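Hydrogenase 3 maturation protease (Escherichia coli, PDB 2E85) cleaves a 32-residue peptide from the C-terminus of the precursor of HycE, the large subunit of hydrogenase 3, as a step in that enzyme's maturation. Local coordinates at residues V38-G43 with R54-T59; L61-A66 with Y99-L104; T67-G70 with I76-I79; L114-D119 with D133-V138. The protein carries 1 engineered substitution. All coordinates share one frame; numbering follows the deposited sequence.

Overall arrangement
All four contacts belong to one α/β domain, in which helices pack on a mixed sheet. Contact 1 joins the edge strand 38-43 to the end of helix 50-56, and the chain then enters strand 60-66, where contact 2 begins. Contacts 2 and 4 meet inside the sheet, where Leu114 N lies 2.7 Å from Ile63 O, a probable hydrogen bond. Contacts 3 and 4 lie with their centres about 9 Å apart, against about 22 Å between contacts 1 and 3, which lie on opposite sides of the chain's centre. Asp65 and Ala66 in contact 2 bind a calcium ion; Ile116 of contact 4 has its side chain about 7 Å from that of Asp65.

Contact 1: residues V38-G43 with R54-T59; sequences VVIDGG and RELRPT. With CA (calcium ion), chain E.
Leu56 presents a single methyl, CD1, to two side chains of strand 38-43 and bridges them. CD1 of Ile40 meets it at 4.0 Å and CG1 of Val38 stands 4.1 Å from the same Leu56 CD1; in both pairs the side chains meet tip to tip. Val38 and Ile40 are two positions apart, so both point from the same face of the strand, while Val39 between them turns its side chain to the other face and touches Leu8 and Cys29. For Val38 the useful branch is CG1, opposite the backbone N (chi1 179°). Arg57 is the first residue to leave helical geometry, with positive phi; its N still bonds to Arg54 O at 3.1 Å. Val4 also packs on Val38 and Leu56. Farther along the strand, the carbonyl of Gly42 binds a calcium ion at 2.3 Å (Gly42 O to the ion), in a site that also includes Ala45 O, Asn48 OD1, Asp49 OD2 and waters 1 and 2. No hydrogen bond or salt bridge crosses between the segments. Three aliphatic side chains, none fully buried, therefore join the edge strand to the helix end by dispersion and the hydrophobic effect alone, a small and direction-tolerant link.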
# COMPACT_ATOMS: atom_id res chain seq x y z
N VAL B 38 -3.87 1.58 -22.12
CA VAL B 38 -5.04 1.10 -21.38
C VAL B 38 -5.21 2.04 -20.18
O VAL B 38 -4.31 2.16 -19.36
CB VAL B 38 -4.88 -0.38 -20.92
CG1 VAL B 38 -6.11 -0.82 -20.13
CG2 VAL B 38 -4.69 -1.27 -22.09
N VAL B 39 -6.37 2.68 -20.08
CA VAL B 39 -6.55 3.77 -19.12
C VAL B 39 -7.40 3.29 -17.95
O VAL B 39 -8.57 2.91 -18.13
CB VAL B 39 -7.15 5.03 -19.78
CG1 VAL B 39 -7.33 6.15 -18.74
CG2 VAL B 39 -6.27 5.48 -20.95
N ILE B 40 -6.83 3.31 -16.75
CA ILE B 40 -7.56 2.93 -15.53
C ILE B 40 -8.04 4.20 -14.83
O ILE B 40 -7.25 5.05 -14.49
CB ILE B 40 -6.68 2.10 -14.58
CG1 ILE B 40 -6.37 0.74 -15.22
CG2 ILE B 40 -7.39 1.88 -13.25
CD1 ILE B 40 -5.42 0.77 -16.41
N ASP B 41 -9.35 4.32 -14.67
CA ASP B 41 -9.96 5.43 -13.93
C ASP B 41 -9.90 5.08 -12.45
O ASP B 41 -10.88 4.59 -11.88
CB ASP B 41 -11.41 5.56 -14.44
CG ASP B 41 -12.04 6.90 -14.15
OD1 ASP B 41 -11.41 7.79 -13.55
OD2 ASP B 41 -13.23 7.06 -14.57
N GLY B 42 -8.76 5.37 -11.82
CA GLY B 42 -8.42 4.86 -10.50
C GLY B 42 -9.16 5.47 -9.33
O GLY B 42 -9.17 4.89 -8.26
N GLY B 43 -9.76 6.65 -9.50
CA GLY B 43 -10.44 7.29 -8.37
C GLY B 43 -9.47 7.71 -7.27
O GLY B 43 -8.29 7.98 -7.52
N ARG B 54 -1.10 -5.13 -12.42
CA ARG B 54 -0.14 -6.24 -12.52
C ARG B 54 -0.60 -7.30 -13.52
O ARG B 54 0.22 -7.83 -14.29
CB ARG B 54 0.10 -6.90 -11.17
CG ARG B 54 0.73 -6.03 -10.13
CD ARG B 54 1.10 -6.88 -8.91
NE ARG B 54 0.03 -7.79 -8.45
CZ ARG B 54 -0.01 -8.35 -7.24
NH1 ARG B 54 0.95 -8.07 -6.36
NH2 ARG B 54 -1.02 -9.15 -6.89
N GLU B 55 -1.90 -7.58 -13.52
CA GLU B 55 -2.52 -8.57 -14.41
C GLU B 55 -2.47 -8.16 -15.88
O GLU B 55 -2.40 -9.02 -16.77
CB GLU B 55 -3.96 -8.88 -13.96
CG GLU B 55 -4.05 -9.64 -12.63
CD GLU B 55 -3.22 -10.93 -12.62
OE1 GLU B 55 -3.37 -11.73 -13.57
OE2 GLU B 55 -2.42 -11.13 -11.67
N LEU B 56 -2.48 -6.84 -16.12
CA LEU B 56 -2.33 -6.29 -17.48
C LEU B 56 -0.93 -6.55 -18.05
O LEU B 56 -0.74 -6.50 -19.28
CB LEU B 56 -2.68 -4.80 -17.48
CG LEU B 56 -4.17 -4.47 -17.49
CD1 LEU B 56 -4.36 -2.98 -17.09
CD2 LEU B 56 -4.82 -4.78 -18.86
N ARG B 57 0.02 -6.84 -17.17
CA ARG B 57 1.42 -7.09 -17.55
C ARG B 57 2.00 -6.00 -18.48
O ARG B 57 2.55 -6.30 -19.57
CB ARG B 57 1.56 -8.48 -18.17
CG ARG B 57 1.09 -9.61 -17.24
CD ARG B 57 1.20 -10.96 -17.91
NE ARG B 57 0.42 -10.96 -19.14
CZ ARG B 57 0.27 -12.00 -19.95
NH1 ARG B 57 0.85 -13.17 -19.68
NH2 ARG B 57 -0.47 -11.86 -21.05
N PRO B 58 1.89 -4.74 -18.06
CA PRO B 58 2.40 -3.68 -18.91
C PRO B 58 3.91 -3.65 -18.96
O PRO B 58 4.59 -4.19 -18.07
CB PRO B 58 1.90 -2.40 -18.24
CG PRO B 58 1.64 -2.78 -16.83
CD PRO B 58 1.34 -4.22 -16.79
N THR B 59 4.41 -3.03 -20.02
CA THR B 59 5.81 -2.71 -20.19
C THR B 59 6.11 -1.30 -19.67
O THR B 59 7.26 -0.97 -19.34
CB THR B 59 6.22 -2.81 -21.69
OG1 THR B 59 5.30 -2.04 -22.48
CG2 THR B 59 6.16 -4.27 -22.15
CA CA E . -8.71 3.02 -7.00
O HOH W 1 -10.98 2.27 -7.69
O HOH W 2 -10.12 4.18 -5.34

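Contact 2: residues L61-A66 with Y99-L104. With CA (calcium ion), chain F; CA (calcium ion), chain G.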
# COMPACT_ATOMS: atom_id res chain seq x y z
N LEU B 61 4.15 2.01 -17.35
CA LEU B 61 3.04 2.51 -16.57
C LEU B 61 3.24 4.03 -16.31
O LEU B 61 4.28 4.43 -15.77
CB LEU B 61 2.98 1.80 -15.23
CG LEU B 61 1.94 2.38 -14.25
CD1 LEU B 61 0.53 2.14 -14.70
CD2 LEU B 61 2.18 1.81 -12.86
N LEU B 62 2.24 4.82 -16.69
CA LEU B 62 2.19 6.26 -16.42
C LEU B 62 1.10 6.50 -15.38
O LEU B 62 -0.03 6.06 -15.57
CB LEU B 62 1.84 7.04 -17.69
CG LEU B 62 1.66 8.56 -17.59
CD1 LEU B 62 2.86 9.32 -16.96
CD2 LEU B 62 1.34 9.15 -18.94
N ILE B 63 1.43 7.24 -14.34
CA ILE B 63 0.46 7.59 -13.30
C ILE B 63 0.31 9.08 -13.32
O ILE B 63 1.32 9.80 -13.30
CB ILE B 63 0.98 7.16 -11.91
CG1 ILE B 63 1.23 5.65 -11.90
CG2 ILE B 63 0.00 7.55 -10.80
CD1 ILE B 63 2.09 5.15 -10.74
N VAL B 64 -0.93 9.56 -13.39
CA VAL B 64 -1.21 10.99 -13.44
C VAL B 64 -2.11 11.35 -12.25
O VAL B 64 -3.18 10.74 -12.07
CB VAL B 64 -1.93 11.39 -14.75
CG1 VAL B 64 -2.49 12.84 -14.66
CG2 VAL B 64 -1.01 11.15 -15.99
N ASP B 65 -1.70 12.35 -11.48
CA ASP B 65 -2.41 12.70 -10.26
C ASP B 65 -2.21 14.18 -9.98
O ASP B 65 -1.10 14.68 -10.12
CB ASP B 65 -1.83 11.88 -9.09
CG ASP B 65 -2.67 11.99 -7.80
OD1 ASP B 65 -3.75 12.58 -7.80
OD2 ASP B 65 -2.24 11.43 -6.77
N ALA B 66 -3.27 14.87 -9.57
CA ALA B 66 -3.13 16.20 -9.05
C ALA B 66 -2.38 16.08 -7.70
O ALA B 66 -2.77 15.28 -6.84
CB ALA B 66 -4.52 16.81 -8.81
N TYR B 99 6.15 3.18 -1.62
CA TYR B 99 5.98 1.72 -1.48
C TYR B 99 5.34 1.13 -2.73
O TYR B 99 5.86 0.18 -3.31
CB TYR B 99 5.20 1.36 -0.20
CG TYR B 99 6.11 0.98 0.95
CD1 TYR B 99 7.27 1.71 1.20
CD2 TYR B 99 5.85 -0.13 1.75
CE1 TYR B 99 8.14 1.37 2.24
CE2 TYR B 99 6.73 -0.49 2.79
CZ TYR B 99 7.86 0.27 3.03
OH TYR B 99 8.74 -0.05 4.04
N LEU B 100 4.24 1.74 -3.18
CA LEU B 100 3.54 1.28 -4.37
C LEU B 100 4.38 1.48 -5.62
O LEU B 100 4.46 0.57 -6.43
CB LEU B 100 2.23 2.03 -4.55
CG LEU B 100 1.20 1.90 -3.44
CD1 LEU B 100 1.77 2.56 -2.21
CD2 LEU B 100 -0.08 2.59 -3.87
N ILE B 101 4.99 2.66 -5.76
CA ILE B 101 5.77 2.97 -6.98
C ILE B 101 6.98 2.06 -7.11
O ILE B 101 7.24 1.53 -8.20
CB ILE B 101 6.26 4.45 -7.00
CG1 ILE B 101 5.09 5.42 -6.86
CG2 ILE B 101 7.06 4.73 -8.30
CD1 ILE B 101 3.99 5.37 -7.95
N ASP B 102 7.73 1.91 -6.02
CA ASP B 102 8.96 1.11 -6.03
C ASP B 102 8.64 -0.35 -6.38
O ASP B 102 9.39 -1.00 -7.13
CB ASP B 102 9.71 1.23 -4.71
CG ASP B 102 10.19 2.66 -4.41
OD1 ASP B 102 10.09 3.56 -5.30
OD2 ASP B 102 10.67 2.91 -3.27
N GLN B 103 7.55 -0.88 -5.83
CA GLN B 103 7.13 -2.27 -6.12
C GLN B 103 6.61 -2.42 -7.53
O GLN B 103 6.88 -3.42 -8.19
CB GLN B 103 6.11 -2.76 -5.11
CG GLN B 103 6.75 -2.98 -3.73
CD GLN B 103 7.89 -4.01 -3.80
OE1 GLN B 103 7.69 -5.10 -4.31
NE2 GLN B 103 9.09 -3.64 -3.32
N LEU B 104 5.85 -1.44 -8.01
CA LEU B 104 5.43 -1.47 -9.41
C LEU B 104 6.64 -1.48 -10.33
O LEU B 104 6.65 -2.21 -11.33
CB LEU B 104 4.54 -0.27 -9.73
CG LEU B 104 3.14 -0.36 -9.11
CD1 LEU B 104 2.49 1.02 -9.12
CD2 LEU B 104 2.26 -1.41 -9.80
CA CA F . -4.71 13.72 -6.04
CA CA G . 8.80 -6.75 -5.47
O HOH W 3 -3.04 12.75 -4.60
O HOH W 4 -4.99 11.53 -5.02
O HOH W 5 7.49 -6.06 -7.36
O HOH W 6 -4.62 14.81 -4.07
O HOH W 7 10.16 -8.02 -7.08
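With CG1 placed beside the backbone N (chi1 -59°) and the chain extended beyond it (chi2 164°), Ile63 sends CD1 out from strand 60-66 to CD1 of Ile101 on helix 97-108. The two methyls are 3.4 Å apart, closer than ordinary van der Waals contact, and the side chains cross obliquely. Ile101 starts off along the helix flank, but its bent chain swings the terminal methyl to the strand. One helical turn on, CD1 of Leu104 meets CD2 of Leu61 at 3.8 Å, and that same Leu104 methyl lies at the limit of contact with Ile63 CD1. The short segments run nearly antiparallel, at 164°, with their axes 11.4 Å apart, a separation spanned entirely by branched aliphatic chains. Alternation along the strand gives Leu61, Ile63 and Asp65 one face, and at its end the apolar row gives way to a metal site: Asp65 OD1 binds a calcium ion at 2.3 Å and Ala66 O holds it at 2.6 Å, with Asp19 and three waters. Asp65 OD2 accepts from water 3 at 2.7 Å, a water on the same ion. Asp19, Asp65 and His93 probably bind nickel, as in related maturation proteases. Away from the strand, Gln103 OE1 holds another calcium ion at 2.3 Å, together with Glu106 of the same chain and Asp102 of the second subunit. The contact thus has an oily, tightly packed centre, while its oxygen ligands lie at the strand's end and on the helix's outer side, where hard cations can be held by charge and carbonyl dipoles.

Contact 3: residues T67-G70 with I76-I79; sequences TDMG and IRII
Met69 touches Arg77 through aliphatic carbon rather than through its flat group: SD lies 4.0 Å from Arg77 CB, while the guanidinium is carried away by a bend in the chain (chi2 -77°). That planar end folds back on its own strand, NH1 donating to Ile76 O at 3.0 Å with the acceptor almost exactly in the guanidinium plane, although NH1 itself stands well above the carbonyl plane of Ile76. Glu75 forms a salt bridge with the same NH1. The other flat group, the Asp68 carboxylate, is approached from above its plane: Gly70 N donates to Asp68 OD1 at 3.2 Å, closing an Asx turn, and Gln117 NE2 also binds OD1. Between these two polar ends sits the apolar contact. The thioether of Met69 reaches SD to within 3.6 Å of Ile79 CD1, the side chains passing at a slant, and Ile79 continues inward onto Phe113. Arg77 and Ile79 point to the same side of the chain, with Ile78 turned to the other. The arrangement is that of a loop leaving parallel strand 60-66 and returning as strand 76-78, the antiparallel edge strand of the mixed sheet, with Met69 bridging loop and edge.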
# COMPACT_ATOMS: atom_id res chain seq x y z
N THR B 67 -1.33 16.87 -7.52
CA THR B 67 -0.40 16.70 -6.41
C THR B 67 0.12 18.08 -6.01
O THR B 67 0.60 18.79 -6.87
CB THR B 67 0.83 15.87 -6.89
OG1 THR B 67 0.42 14.55 -7.32
CG2 THR B 67 1.89 15.75 -5.84
N ASP B 68 0.07 18.45 -4.73
CA ASP B 68 0.64 19.74 -4.33
C ASP B 68 2.17 19.60 -4.34
O ASP B 68 2.73 18.73 -3.64
CB ASP B 68 0.11 20.23 -2.97
CG ASP B 68 0.70 21.59 -2.55
OD1 ASP B 68 1.06 22.42 -3.42
OD2 ASP B 68 0.80 21.84 -1.32
N MET B 69 2.82 20.44 -5.13
CA MET B 69 4.27 20.41 -5.32
C MET B 69 4.87 21.77 -4.99
O MET B 69 6.08 21.99 -5.18
CB MET B 69 4.63 20.00 -6.77
CG MET B 69 4.21 18.55 -7.22
SD MET B 69 4.39 18.20 -9.00
CE MET B 69 3.09 19.28 -9.68
N GLY B 70 4.02 22.68 -4.54
CA GLY B 70 4.42 24.06 -4.21
C GLY B 70 4.67 24.95 -5.41
O GLY B 70 5.36 25.97 -5.31
N ILE B 76 3.10 21.10 -14.51
CA ILE B 76 3.17 19.64 -14.67
C ILE B 76 4.62 19.23 -14.44
O ILE B 76 5.51 19.83 -15.05
CB ILE B 76 2.84 19.25 -16.15
CG1 ILE B 76 1.38 19.57 -16.45
CG2 ILE B 76 3.00 17.74 -16.40
CD1 ILE B 76 1.04 19.70 -17.94
N ARG B 77 4.86 18.22 -13.59
CA ARG B 77 6.23 17.72 -13.40
C ARG B 77 6.24 16.22 -13.23
O ARG B 77 5.27 15.65 -12.76
CB ARG B 77 6.91 18.31 -12.16
CG ARG B 77 7.03 19.83 -12.10
CD ARG B 77 8.14 20.35 -12.99
NE ARG B 77 8.35 21.78 -12.78
CZ ARG B 77 7.61 22.76 -13.32
NH1 ARG B 77 6.56 22.51 -14.09
NH2 ARG B 77 7.93 24.03 -13.06
N ILE B 78 7.34 15.59 -13.65
CA ILE B 78 7.59 14.21 -13.31
C ILE B 78 8.31 14.18 -11.98
O ILE B 78 9.31 14.89 -11.78
CB ILE B 78 8.51 13.54 -14.33
CG1 ILE B 78 7.99 13.72 -15.79
CG2 ILE B 78 8.82 12.11 -13.89
CD1 ILE B 78 8.46 14.96 -16.37
N ILE B 79 7.81 13.35 -11.07
CA ILE B 79 8.41 13.22 -9.74
C ILE B 79 9.21 11.93 -9.65
O ILE B 79 8.69 10.81 -9.82
CB ILE B 79 7.42 13.26 -8.60
CG1 ILE B 79 6.43 14.40 -8.78
CG2 ILE B 79 8.18 13.34 -7.25
CD1 ILE B 79 6.90 15.70 -9.38

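Contact 4: residues L114-D119 with D133-V138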
# COMPACT_ATOMS: atom_id res chain seq x y z
N LEU B 114 3.54 11.35 -12.88
CA LEU B 114 3.31 12.72 -13.31
C LEU B 114 2.32 13.49 -12.42
O LEU B 114 1.17 13.07 -12.23
CB LEU B 114 2.80 12.72 -14.75
CG LEU B 114 2.60 14.07 -15.44
CD1 LEU B 114 2.68 13.91 -16.94
CD2 LEU B 114 1.27 14.76 -15.07
N GLY B 115 2.79 14.60 -11.86
CA GLY B 115 1.98 15.43 -10.97
C GLY B 115 1.53 16.66 -11.72
O GLY B 115 2.26 17.22 -12.56
N ILE B 116 0.33 17.10 -11.40
CA ILE B 116 -0.20 18.35 -11.90
C ILE B 116 -0.56 19.15 -10.66
O ILE B 116 -1.30 18.65 -9.78
CB ILE B 116 -1.53 18.15 -12.67
CG1 ILE B 116 -1.31 17.32 -13.92
CG2 ILE B 116 -2.21 19.50 -12.99
CD1 ILE B 116 -2.58 16.76 -14.56
N GLN B 117 -0.08 20.40 -10.62
CA GLN B 117 -0.36 21.27 -9.46
C GLN B 117 -1.80 21.75 -9.42
O GLN B 117 -2.23 22.47 -10.30
CB GLN B 117 0.56 22.49 -9.50
CG GLN B 117 0.28 23.46 -8.35
CD GLN B 117 0.79 22.96 -7.07
OE1 GLN B 117 1.95 22.55 -6.98
NE2 GLN B 117 -0.05 22.99 -6.04
N PRO B 118 -2.53 21.38 -8.35
CA PRO B 118 -3.86 21.97 -8.19
C PRO B 118 -3.80 23.35 -7.57
O PRO B 118 -2.78 23.76 -6.97
CB PRO B 118 -4.55 21.02 -7.21
CG PRO B 118 -3.47 20.54 -6.34
CD PRO B 118 -2.27 20.36 -7.31
N ASP B 119 -4.91 24.05 -7.72
CA ASP B 119 -5.10 25.30 -7.03
C ASP B 119 -6.06 25.12 -5.89
O ASP B 119 -5.71 25.35 -4.73
CB ASP B 119 -5.62 26.39 -7.95
CG ASP B 119 -5.46 27.80 -7.31
OD1 ASP B 119 -4.92 27.81 -6.17
OD2 ASP B 119 -5.92 28.80 -7.92
N ASP B 133 -6.37 23.15 -18.63
CA ASP B 133 -5.28 23.30 -19.63
C ASP B 133 -4.16 22.25 -19.44
O ASP B 133 -3.64 21.71 -20.43
CB ASP B 133 -4.67 24.71 -19.55
CG ASP B 133 -5.64 25.82 -19.97
OD1 ASP B 133 -6.69 25.54 -20.59
OD2 ASP B 133 -5.33 26.99 -19.67
N ALA B 134 -3.76 21.98 -18.19
CA ALA B 134 -2.68 21.02 -17.92
C ALA B 134 -3.16 19.65 -18.35
O ALA B 134 -2.38 18.86 -18.90
CB ALA B 134 -2.33 21.02 -16.39
N VAL B 135 -4.43 19.34 -18.06
CA VAL B 135 -4.97 18.02 -18.43
C VAL B 135 -4.98 17.83 -19.95
O VAL B 135 -4.54 16.81 -20.46
CB VAL B 135 -6.37 17.75 -17.78
CG1 VAL B 135 -6.96 16.48 -18.38
CG2 VAL B 135 -6.19 17.62 -16.25
N GLU B 136 -5.40 18.87 -20.66
CA GLU B 136 -5.24 18.89 -22.13
C GLU B 136 -3.79 18.71 -22.59
O GLU B 136 -3.52 17.97 -23.55
CB GLU B 136 -5.87 20.17 -22.68
CG GLU B 136 -5.97 20.23 -24.21
CD GLU B 136 -6.88 19.17 -24.86
OE1 GLU B 136 -7.78 18.57 -24.21
OE2 GLU B 136 -6.71 18.96 -26.07
N THR B 137 -2.85 19.38 -21.93
CA THR B 137 -1.45 19.28 -22.31
C THR B 137 -0.95 17.83 -22.21
O THR B 137 -0.32 17.31 -23.13
CB THR B 137 -0.55 20.25 -21.48
OG1 THR B 137 -0.99 21.59 -21.71
CG2 THR B 137 0.91 20.13 -21.90
N VAL B 138 -1.26 17.17 -21.11
CA VAL B 138 -0.83 15.80 -20.88
C VAL B 138 -1.52 14.89 -21.91
O VAL B 138 -0.90 14.02 -22.50
CB VAL B 138 -1.10 15.36 -19.41
CG1 VAL B 138 -0.77 13.91 -19.23
CG2 VAL B 138 -0.24 16.19 -18.43
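This is a buried helix-on-sheet contact in which helix 129-141 lies against strand 111-116, the strand between 60-66 and the edge strand 76-78. Axes of the short segments approach to 10.1 Å and run at 155°, close to antiparallel, so alternate strand residues face successive turns of the helix. Ile116 is gripped by two neighbours: its CG2 rests on Ala134 CB at 3.7 Å, where the small side chain lets the backbones come near, and its CD1 meets Val135 CG2 at 4.1 Å, the two side chains crossing at about a right angle. With CG1 beside the backbone N (chi1 -64°), CG2 is turned to Ala134 while the CG1 branch carries CD1 to Val135. Leu114 and Val138 meet tip to tip, with Val138 CG2 4.0 Å from Leu114 CD2 and equally near CD1. On the helix, Asp133 O takes two donors from opposite faces of its plane, Thr137 N at 2.9 Å and Thr137 OG1 at the same 2.9 Å. Beyond the strand, Gln117 NE2 donates to Pro118 O at 3.0 Å on a lone pair, nearly straight at 162°; its OE1 accepts from Met69 N in the loop after strand 60-66. Ile76 packs on the helix alongside, and Ala21 of helix 21-31 touches both Ile116 and Val135. Such packing is the mark of an α/β fold with helices layered on a sheet, here in the peptidase A31 family, with the Ile116 side chain about 9 Å from the calcium ion at the end of strand 60-66.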